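Local coordinates for protein tryptophan synthase alpha-subunit (Pyrococcus furiosus, PDB 1GEQ) that cleaves indoleglycerol phosphate to indole and glyceraldehyde 3-phosphate, as the alpha subunit of tryptophan synthase in the last step of tryptophan biosynthesis, at residues A[2-10]-A[215-224]; A[20-31]-A[232-243]. One frame throughout, in Å; residues are numbered along the deposited sequence.

Interaction 1: residues A[2-10]-A[215-224]; sequences FKDGSLIPY and NGVVVGSALV
Ile8 and Val218 pair in parallel register where the first strand of the TIM barrel, 6-12, meets the last, 216-219. Four backbone bonds join the strands. Ile8 N donates to Val217 O (2.8 Å), and Val219 N to Ile8 O (2.9 Å). The tight part is the buried middle. Val218 CG2, anti to its carbonyl carbon, lies 3.9 Å from Ile8 CB. On the sheet face that carries Leu7 and Pro9, Val219 CG2 meets Leu7 CG at 3.8 Å. Gly216 is closely hemmed: a beta carbon there would clash with Phe2 CE1 and Ile8 CD1. Past the end of strand 216-219, Val224 CG1 lies at the edge of the Tyr10 ring.

The solvent side is polar. Asp4 and Asn215 lie side by side, and Asn215 ND2 reaches Asp4 OD2 (3.1 Å) from above the carboxylate plane. Asp4 OD2 also forms a salt bridge with Lys193, while Asn215 OD1 accepts from Val194 N. A leucine in place of Asn215 would probably leave Asp4 without its amide partner and Val194 N without its side-chain acceptor. The chemistry implies a seam closed by backbone bonds and branched side chains, with a salt bridge and side-chain hydrogen bonds where the strands begin, at the solvent edge.

Interaction 2: residues A[20-31]-A[232-243]; sequences STLNFLLALDEY and REATEFLKKKVE
Phe24 and Leu238 meet in the outer helical layer of the TIM barrel, where helix 18-28 packs beside helix 235-246. The two short helical segments run at 35° to each other, with axes 9.6 Å apart. Leu238 CD1 sits over one face of the Phe24 ring in a CH-pi contact, 4.0 Å from the centroid. Thr235 comes from another direction: its OG1 lies in the ring plane, at the edge, 3.6 Å from Phe24 CE1. The other branch of Thr235, CG2, is anti to the backbone N and rests on Ala27 CB. One threonine therefore touches two successive turns of the facing helix. Leu28 crosses Val242 obliquely, with Leu28 CD2 3.6 Å from Val242 CG2. The second methyl of Val242, CG1, packs against Tyr31 CB.

The ends of the contact are more polar. The guanidinium of Arg232 has Ser20 OG over the centre of one face. Arg232 also forms a salt bridge with Asp17, which is hydrogen-bonded to Ser20 as well. A water bridges Ser20 OG and Arg232 O. At the other end the bent chain of Lys239 runs past Ala27 toward Tyr31. The planes of the Tyr31 ring and the Glu243 carboxylate are 54° apart, and the tyrosine hydroxyl donates to the anti lone pair of OE2, with Tyr31 OH and Glu243 OE2 2.5 Å apart.

Interaction 1 closes the barrel wall, and interaction 2 packs the helices outside the same seam. Their centres are about 13 Å apart, and they touch directly. Leu7 CD2 packs on Val242 CG1 at 3.6 Å, and Pro9 CB on Leu28 CD1 at 4.1 Å. Leu223 joins Leu238 and Val242 in the same apolar layer. Strand 6-12 leads on to helix 18-28, and both pair with the C-terminal part of the chain. The catalytic residues lie nearer interaction 1: the Val218 side chain is about 4 Å from that of Glu36, and the Tyr10 side chain about 6 Å from that of Asp47. In interaction 2, Leu28 stays about 10 Å from Glu36, side chain to side chain.

Interaction 1: residues A[2-10]-A[215-224]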
loop_
_atom_site.group_PDB
_atom_site.type_symbol
_atom_site.label_atom_id
_atom_site.label_comp_id
_atom_site.label_asym_id
_atom_site.label_seq_id
_atom_site.Cartn_x
_atom_site.Cartn_y
_atom_site.Cartn_z
ATOM N N PHE A 2 -0.384 -12.192 2.905
ATOM C CA PHE A 2 0.611 -11.990 3.947
ATOM C C PHE A 2 0.189 -12.747 5.217
ATOM O O PHE A 2 -0.993 -13.076 5.379
ATOM C CB PHE A 2 0.754 -10.488 4.240
ATOM C CG PHE A 2 -0.562 -9.787 4.497
ATOM C CD1 PHE A 2 -1.214 -9.926 5.721
ATOM C CD2 PHE A 2 -1.157 -9.011 3.504
ATOM C CE1 PHE A 2 -2.437 -9.307 5.950
ATOM C CE2 PHE A 2 -2.384 -8.380 3.723
ATOM C CZ PHE A 2 -3.030 -8.528 4.949
ATOM N N LYS A 3 1.146 -13.015 6.109
ATOM C CA LYS A 3 0.855 -13.724 7.361
ATOM C C LYS A 3 -0.036 -12.884 8.266
ATOM O O LYS A 3 0.069 -11.657 8.271
ATOM C CB LYS A 3 2.138 -14.008 8.152
ATOM C CG LYS A 3 3.280 -14.670 7.397
ATOM C CD LYS A 3 4.481 -14.795 8.333
ATOM C CE LYS A 3 5.709 -15.380 7.641
ATOM N NZ LYS A 3 6.862 -15.480 8.592
ATOM N N ASP A 4 -0.896 -13.549 9.040
ATOM C CA ASP A 4 -1.763 -12.834 9.969
ATOM C C ASP A 4 -0.894 -12.127 11.002
ATOM O O ASP A 4 0.128 -12.674 11.452
ATOM C CB ASP A 4 -2.725 -13.803 10.677
ATOM C CG ASP A 4 -3.926 -14.165 9.819
ATOM O OD1 ASP A 4 -4.653 -15.116 10.178
ATOM O OD2 ASP A 4 -4.146 -13.501 8.783
ATOM N N GLY A 5 -1.303 -10.910 11.363
ATOM C CA GLY A 5 -0.577 -10.125 12.341
ATOM C C GLY A 5 0.568 -9.316 11.753
ATOM O O GLY A 5 1.367 -8.727 12.481
ATOM N N SER A 6 0.639 -9.278 10.427
ATOM C CA SER A 6 1.700 -8.572 9.728
ATOM C C SER A 6 1.635 -7.050 9.734
ATOM O O SER A 6 0.555 -6.443 9.707
ATOM C CB SER A 6 1.752 -9.030 8.263
ATOM O OG SER A 6 2.210 -10.361 8.144
ATOM N N LEU A 7 2.818 -6.446 9.760
ATOM C CA LEU A 7 2.927 -5.001 9.685
ATOM C C LEU A 7 3.268 -4.828 8.213
ATOM O O LEU A 7 4.113 -5.554 7.673
ATOM C CB LEU A 7 4.063 -4.483 10.572
ATOM C CG LEU A 7 3.748 -3.161 11.268
ATOM C CD1 LEU A 7 2.616 -3.387 12.256
ATOM C CD2 LEU A 7 4.981 -2.629 11.988
ATOM N N ILE A 8 2.603 -3.881 7.559
ATOM C CA ILE A 8 2.809 -3.649 6.138
ATOM C C ILE A 8 3.234 -2.207 5.907
ATOM O O ILE A 8 2.409 -1.300 5.928
ATOM C CB ILE A 8 1.499 -3.926 5.362
ATOM C CG1 ILE A 8 1.040 -5.363 5.641
ATOM C CG2 ILE A 8 1.693 -3.666 3.870
ATOM C CD1 ILE A 8 -0.407 -5.630 5.259
ATOM N N PRO A 9 4.540 -1.982 5.691
ATOM C CA PRO A 9 4.989 -0.607 5.462
ATOM C C PRO A 9 4.531 -0.076 4.106
ATOM O O PRO A 9 4.400 -0.838 3.138
ATOM C CB PRO A 9 6.519 -0.719 5.524
ATOM C CG PRO A 9 6.779 -2.024 6.283
ATOM C CD PRO A 9 5.675 -2.914 5.770
ATOM N N TYR A 10 4.258 1.225 4.051
ATOM C CA TYR A 10 3.908 1.880 2.799
ATOM C C TYR A 10 5.002 2.933 2.631
ATOM O O TYR A 10 5.341 3.629 3.591
ATOM C CB TYR A 10 2.563 2.615 2.857
ATOM C CG TYR A 10 2.461 3.646 1.744
ATOM C CD1 TYR A 10 2.000 3.294 0.475
ATOM C CD2 TYR A 10 2.965 4.943 1.928
ATOM C CE1 TYR A 10 2.053 4.199 -0.591
ATOM C CE2 TYR A 10 3.025 5.848 0.873
ATOM C CZ TYR A 10 2.575 5.472 -0.385
ATOM O OH TYR A 10 2.686 6.359 -1.439
ATOM N N ASN A 215 -6.183 -8.550 9.663
ATOM C CA ASN A 215 -5.167 -9.552 9.360
ATOM C C ASN A 215 -3.818 -8.861 9.222
ATOM O O ASN A 215 -2.774 -9.441 9.537
ATOM C CB ASN A 215 -5.502 -10.284 8.062
ATOM C CG ASN A 215 -6.869 -10.957 8.108
ATOM O OD1 ASN A 215 -7.877 -10.365 7.726
ATOM N ND2 ASN A 215 -6.904 -12.194 8.585
ATOM N N GLY A 216 -3.847 -7.607 8.775
ATOM C CA GLY A 216 -2.614 -6.856 8.604
ATOM C C GLY A 216 -2.841 -5.373 8.859
ATOM O O GLY A 216 -3.937 -4.864 8.644
ATOM N N VAL A 217 -1.797 -4.698 9.328
ATOM C CA VAL A 217 -1.874 -3.272 9.618
ATOM C C VAL A 217 -0.835 -2.529 8.777
ATOM O O VAL A 217 0.368 -2.796 8.869
ATOM C CB VAL A 217 -1.623 -2.992 11.126
ATOM C CG1 VAL A 217 -1.760 -1.486 11.421
ATOM C CG2 VAL A 217 -2.626 -3.782 11.976
ATOM N N VAL A 218 -1.305 -1.622 7.927
ATOM C CA VAL A 218 -0.407 -0.842 7.083
ATOM C C VAL A 218 0.113 0.343 7.900
ATOM O O VAL A 218 -0.614 0.916 8.710
ATOM C CB VAL A 218 -1.141 -0.329 5.814
ATOM C CG1 VAL A 218 -0.251 0.643 5.033
ATOM C CG2 VAL A 218 -1.509 -1.508 4.923
ATOM N N VAL A 219 1.388 0.675 7.716
ATOM C CA VAL A 219 1.987 1.802 8.422
ATOM C C VAL A 219 2.602 2.665 7.328
ATOM O O VAL A 219 3.627 2.314 6.741
ATOM C CB VAL A 219 3.086 1.352 9.418
ATOM C CG1 VAL A 219 3.623 2.562 10.196
ATOM C CG2 VAL A 219 2.501 0.320 10.404
ATOM N N GLY A 220 1.945 3.780 7.044
ATOM C CA GLY A 220 2.419 4.656 6.000
ATOM C C GLY A 220 2.795 6.054 6.448
ATOM O O GLY A 220 3.977 6.384 6.489
ATOM N N SER A 221 1.800 6.869 6.788
ATOM C CA SER A 221 2.056 8.247 7.198
ATOM C C SER A 221 3.085 8.366 8.319
ATOM O O SER A 221 3.897 9.285 8.315
ATOM C CB SER A 221 0.741 8.929 7.608
ATOM O OG SER A 221 0.139 8.277 8.707
ATOM N N ALA A 222 3.074 7.438 9.270
ATOM C CA ALA A 222 4.028 7.499 10.375
ATOM C C ALA A 222 5.459 7.324 9.881
ATOM O O ALA A 222 6.398 7.825 10.491
ATOM C CB ALA A 222 3.699 6.442 11.428
ATOM N N LEU A 223 5.632 6.617 8.772
ATOM C CA LEU A 223 6.965 6.399 8.228
ATOM C C LEU A 223 7.357 7.502 7.253
ATOM O O LEU A 223 8.476 8.017 7.299
ATOM C CB LEU A 223 7.038 5.045 7.507
ATOM C CG LEU A 223 6.713 3.801 8.334
ATOM C CD1 LEU A 223 6.751 2.574 7.425
ATOM C CD2 LEU A 223 7.696 3.661 9.477
ATOM N N VAL A 224 6.444 7.853 6.356
ATOM C CA VAL A 224 6.736 8.884 5.372
ATOM C C VAL A 224 7.019 10.229 6.048
ATOM O O VAL A 224 7.771 11.040 5.519
ATOM C CB VAL A 224 5.580 9.024 4.351
ATOM C CG1 VAL A 224 5.392 7.703 3.604
ATOM C CG2 VAL A 224 4.309 9.408 5.063
#

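Interaction 2: residues A[20-31]-A[232-243]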
loop_
_atom_site.group_PDB
_atom_site.type_symbol
_atom_site.label_atom_id
_atom_site.label_comp_id
_atom_site.label_asym_id
_atom_site.label_seq_id
_atom_site.Cartn_x
_atom_site.Cartn_y
_atom_site.Cartn_z
ATOM N N SER A 20 17.375 5.763 -2.193
ATOM C CA SER A 20 17.008 5.786 -0.786
ATOM C C SER A 20 15.816 4.862 -0.551
ATOM O O SER A 20 15.777 4.145 0.442
ATOM C CB SER A 20 16.678 7.215 -0.347
ATOM O OG SER A 20 17.844 8.033 -0.396
ATOM N N THR A 21 14.856 4.876 -1.476
ATOM C CA THR A 21 13.676 4.028 -1.361
ATOM C C THR A 21 14.119 2.579 -1.197
ATOM O O THR A 21 13.673 1.886 -0.288
ATOM C CB THR A 21 12.769 4.137 -2.608
ATOM O OG1 THR A 21 12.343 5.494 -2.777
ATOM C CG2 THR A 21 11.535 3.251 -2.447
ATOM N N LEU A 22 14.997 2.125 -2.089
ATOM C CA LEU A 22 15.516 0.760 -2.027
ATOM C C LEU A 22 16.161 0.512 -0.666
ATOM O O LEU A 22 15.902 -0.508 -0.025
ATOM C CB LEU A 22 16.536 0.526 -3.150
ATOM C CG LEU A 22 17.207 -0.852 -3.222
ATOM C CD1 LEU A 22 16.143 -1.950 -3.255
ATOM C CD2 LEU A 22 18.096 -0.923 -4.462
ATOM N N ASN A 23 16.997 1.450 -0.221
ATOM C CA ASN A 23 17.657 1.328 1.070
ATOM C C ASN A 23 16.638 1.196 2.199
ATOM O O ASN A 23 16.836 0.423 3.140
ATOM C CB ASN A 23 18.547 2.546 1.341
ATOM C CG ASN A 23 19.818 2.540 0.515
ATOM O OD1 ASN A 23 20.129 1.561 -0.166
ATOM N ND2 ASN A 23 20.565 3.634 0.580
ATOM N N PHE A 24 15.553 1.960 2.118
ATOM C CA PHE A 24 14.527 1.893 3.153
ATOM C C PHE A 24 13.870 0.517 3.150
ATOM O O PHE A 24 13.669 -0.074 4.206
ATOM C CB PHE A 24 13.450 2.968 2.936
ATOM C CG PHE A 24 13.971 4.388 2.978
ATOM C CD1 PHE A 24 15.091 4.721 3.740
ATOM C CD2 PHE A 24 13.304 5.405 2.298
ATOM C CE1 PHE A 24 15.534 6.046 3.826
ATOM C CE2 PHE A 24 13.737 6.729 2.379
ATOM C CZ PHE A 24 14.858 7.051 3.143
ATOM N N LEU A 25 13.527 0.017 1.968
ATOM C CA LEU A 25 12.881 -1.289 1.850
ATOM C C LEU A 25 13.728 -2.413 2.444
ATOM O O LEU A 25 13.227 -3.260 3.191
ATOM C CB LEU A 25 12.574 -1.596 0.379
ATOM C CG LEU A 25 11.519 -0.727 -0.317
ATOM C CD1 LEU A 25 11.371 -1.169 -1.760
ATOM C CD2 LEU A 25 10.199 -0.831 0.421
ATOM N N LEU A 26 15.013 -2.423 2.109
ATOM C CA LEU A 26 15.918 -3.448 2.617
ATOM C C LEU A 26 16.029 -3.382 4.138
ATOM O O LEU A 26 16.150 -4.407 4.804
ATOM C CB LEU A 26 17.297 -3.281 1.966
ATOM C CG LEU A 26 17.305 -3.619 0.471
ATOM C CD1 LEU A 26 18.587 -3.130 -0.187
ATOM C CD2 LEU A 26 17.154 -5.122 0.305
ATOM N N ALA A 27 15.973 -2.179 4.696
ATOM C CA ALA A 27 16.067 -2.036 6.142
ATOM C C ALA A 27 14.795 -2.466 6.880
ATOM O O ALA A 27 14.868 -2.952 8.012
ATOM C CB ALA A 27 16.413 -0.595 6.503
ATOM N N LEU A 28 13.633 -2.287 6.256
ATOM C CA LEU A 28 12.371 -2.652 6.901
ATOM C C LEU A 28 11.900 -4.071 6.590
ATOM O O LEU A 28 10.987 -4.589 7.242
ATOM C CB LEU A 28 11.263 -1.676 6.491
ATOM C CG LEU A 28 11.436 -0.199 6.861
ATOM C CD1 LEU A 28 10.290 0.620 6.273
ATOM C CD2 LEU A 28 11.482 -0.057 8.370
ATOM N N ASP A 29 12.517 -4.699 5.599
ATOM C CA ASP A 29 12.120 -6.039 5.194
ATOM C C ASP A 29 11.986 -7.074 6.317
ATOM O O ASP A 29 11.019 -7.827 6.341
ATOM C CB ASP A 29 13.083 -6.576 4.139
ATOM C CG ASP A 29 12.513 -7.763 3.387
ATOM O OD1 ASP A 29 13.294 -8.621 2.933
ATOM O OD2 ASP A 29 11.272 -7.831 3.248
ATOM N N GLU A 30 12.937 -7.110 7.246
ATOM C CA GLU A 30 12.872 -8.098 8.324
ATOM C C GLU A 30 11.678 -7.941 9.263
ATOM O O GLU A 30 11.395 -8.840 10.050
ATOM C CB GLU A 30 14.158 -8.095 9.155
ATOM C CG GLU A 30 14.449 -6.794 9.869
ATOM C CD GLU A 30 15.544 -6.945 10.914
ATOM O OE1 GLU A 30 16.447 -6.084 10.967
ATOM O OE2 GLU A 30 15.494 -7.925 11.686
ATOM N N TYR A 31 10.978 -6.815 9.186
ATOM C CA TYR A 31 9.823 -6.605 10.055
ATOM C C TYR A 31 8.513 -6.669 9.276
ATOM O O TYR A 31 7.440 -6.749 9.873
ATOM C CB TYR A 31 9.864 -5.228 10.733
ATOM C CG TYR A 31 11.148 -4.851 11.423
ATOM C CD1 TYR A 31 12.068 -4.008 10.803
ATOM C CD2 TYR A 31 11.415 -5.281 12.722
ATOM C CE1 TYR A 31 13.223 -3.593 11.464
ATOM C CE2 TYR A 31 12.570 -4.874 13.392
ATOM C CZ TYR A 31 13.467 -4.028 12.754
ATOM O OH TYR A 31 14.599 -3.604 13.412
ATOM N N ARG A 232 17.394 11.194 3.188
ATOM C CA ARG A 232 18.251 10.030 2.979
ATOM C C ARG A 232 18.740 9.369 4.264
ATOM O O ARG A 232 19.107 8.196 4.263
ATOM C CB ARG A 232 19.448 10.436 2.123
ATOM C CG ARG A 232 19.057 11.184 0.866
ATOM C CD ARG A 232 20.289 11.668 0.138
ATOM N NE ARG A 232 21.045 10.555 -0.416
ATOM C CZ ARG A 232 21.067 10.245 -1.707
ATOM N NH1 ARG A 232 20.379 10.975 -2.574
ATOM N NH2 ARG A 232 21.772 9.204 -2.132
ATOM N N GLU A 233 18.738 10.121 5.359
ATOM C CA GLU A 233 19.194 9.619 6.657
ATOM C C GLU A 233 18.071 9.059 7.541
ATOM O O GLU A 233 18.242 8.914 8.751
ATOM C CB GLU A 233 19.887 10.744 7.423
ATOM C CG GLU A 233 21.202 11.213 6.830
ATOM C CD GLU A 233 22.315 10.205 7.028
ATOM O OE1 GLU A 233 22.473 9.304 6.175
ATOM O OE2 GLU A 233 23.026 10.308 8.051
ATOM N N ALA A 234 16.935 8.739 6.939
ATOM C CA ALA A 234 15.783 8.231 7.682
ATOM C C ALA A 234 15.865 6.769 8.126
ATOM O O ALA A 234 15.246 6.373 9.117
ATOM C CB ALA A 234 14.513 8.452 6.847
ATOM N N THR A 235 16.643 5.980 7.394
ATOM C CA THR A 235 16.791 4.548 7.658
ATOM C C THR A 235 16.720 4.092 9.114
ATOM O O THR A 235 15.817 3.347 9.496
ATOM C CB THR A 235 18.102 4.030 7.054
ATOM O OG1 THR A 235 18.198 4.467 5.695
ATOM C CG2 THR A 235 18.134 2.508 7.076
ATOM N N GLU A 236 17.670 4.530 9.930
ATOM C CA GLU A 236 17.704 4.120 11.329
ATOM C C GLU A 236 16.450 4.521 12.100
ATOM O O GLU A 236 15.982 3.782 12.968
ATOM C CB GLU A 236 18.935 4.705 12.021
ATOM C CG GLU A 236 20.160 4.808 11.123
ATOM C CD GLU A 236 20.007 5.893 10.061
ATOM O OE1 GLU A 236 20.065 5.574 8.855
ATOM O OE2 GLU A 236 19.823 7.068 10.438
ATOM N N PHE A 237 15.899 5.691 11.796
ATOM C CA PHE A 237 14.709 6.133 12.502
ATOM C C PHE A 237 13.474 5.341 12.071
ATOM O O PHE A 237 12.538 5.178 12.849
ATOM C CB PHE A 237 14.495 7.636 12.306
ATOM C CG PHE A 237 15.685 8.473 12.718
ATOM C CD1 PHE A 237 16.637 8.864 11.780
ATOM C CD2 PHE A 237 15.877 8.823 14.053
ATOM C CE1 PHE A 237 17.761 9.593 12.166
ATOM C CE2 PHE A 237 17.002 9.553 14.448
ATOM C CZ PHE A 237 17.944 9.936 13.502
ATOM N N LEU A 238 13.469 4.858 10.834
ATOM C CA LEU A 238 12.351 4.059 10.338
ATOM C C LEU A 238 12.311 2.728 11.093
ATOM O O LEU A 238 11.249 2.284 11.529
ATOM C CB LEU A 238 12.501 3.803 8.831
ATOM C CG LEU A 238 12.371 5.019 7.903
ATOM C CD1 LEU A 238 12.717 4.626 6.466
ATOM C CD2 LEU A 238 10.957 5.584 7.991
ATOM N N LYS A 239 13.472 2.102 11.261
ATOM C CA LYS A 239 13.550 0.830 11.971
ATOM C C LYS A 239 13.092 1.015 13.414
ATOM O O LYS A 239 12.342 0.197 13.947
ATOM C CB LYS A 239 14.989 0.292 11.938
ATOM C CG LYS A 239 15.580 0.196 10.535
ATOM C CD LYS A 239 17.024 -0.315 10.539
ATOM C CE LYS A 239 17.102 -1.794 10.910
ATOM N NZ LYS A 239 17.834 -2.013 12.194
ATOM N N LYS A 240 13.530 2.100 14.043
ATOM C CA LYS A 240 13.157 2.371 15.423
ATOM C C LYS A 240 11.654 2.585 15.573
ATOM O O LYS A 240 11.060 2.171 16.564
ATOM C CB LYS A 240 13.924 3.586 15.949
ATOM C CG LYS A 240 15.361 3.258 16.316
ATOM C CD LYS A 240 15.415 2.456 17.603
ATOM C CE LYS A 240 15.279 3.377 18.811
ATOM N NZ LYS A 240 14.684 2.684 19.993
ATOM N N LYS A 241 11.038 3.219 14.582
ATOM C CA LYS A 241 9.601 3.459 14.642
ATOM C C LYS A 241 8.821 2.150 14.461
ATOM O O LYS A 241 7.844 1.903 15.168
ATOM C CB LYS A 241 9.195 4.493 13.583
ATOM C CG LYS A 241 7.698 4.686 13.434
ATOM C CD LYS A 241 6.969 4.823 14.768
ATOM C CE LYS A 241 6.817 6.261 15.227
ATOM N NZ LYS A 241 5.690 6.373 16.211
ATOM N N VAL A 242 9.242 1.319 13.512
ATOM C CA VAL A 242 8.568 0.042 13.292
ATOM C C VAL A 242 8.764 -0.818 14.538
ATOM O O VAL A 242 7.852 -1.516 14.977
ATOM C CB VAL A 242 9.136 -0.697 12.050
ATOM C CG1 VAL A 242 8.550 -2.099 11.954
ATOM C CG2 VAL A 242 8.811 0.091 10.789
ATOM N N GLU A 243 9.958 -0.752 15.124
ATOM C CA GLU A 243 10.233 -1.524 16.323
ATOM C C GLU A 243 9.274 -1.125 17.433
ATOM O O GLU A 243 8.716 -1.983 18.120
ATOM C CB GLU A 243 11.682 -1.319 16.765
ATOM C CG GLU A 243 12.600 -2.432 16.316
ATOM C CD GLU A 243 14.067 -2.116 16.534
ATOM O OE1 GLU A 243 14.407 -1.521 17.578
ATOM O OE2 GLU A 243 14.879 -2.476 15.658
HETATM O O HOH W 1 19.383 6.694 2.197
#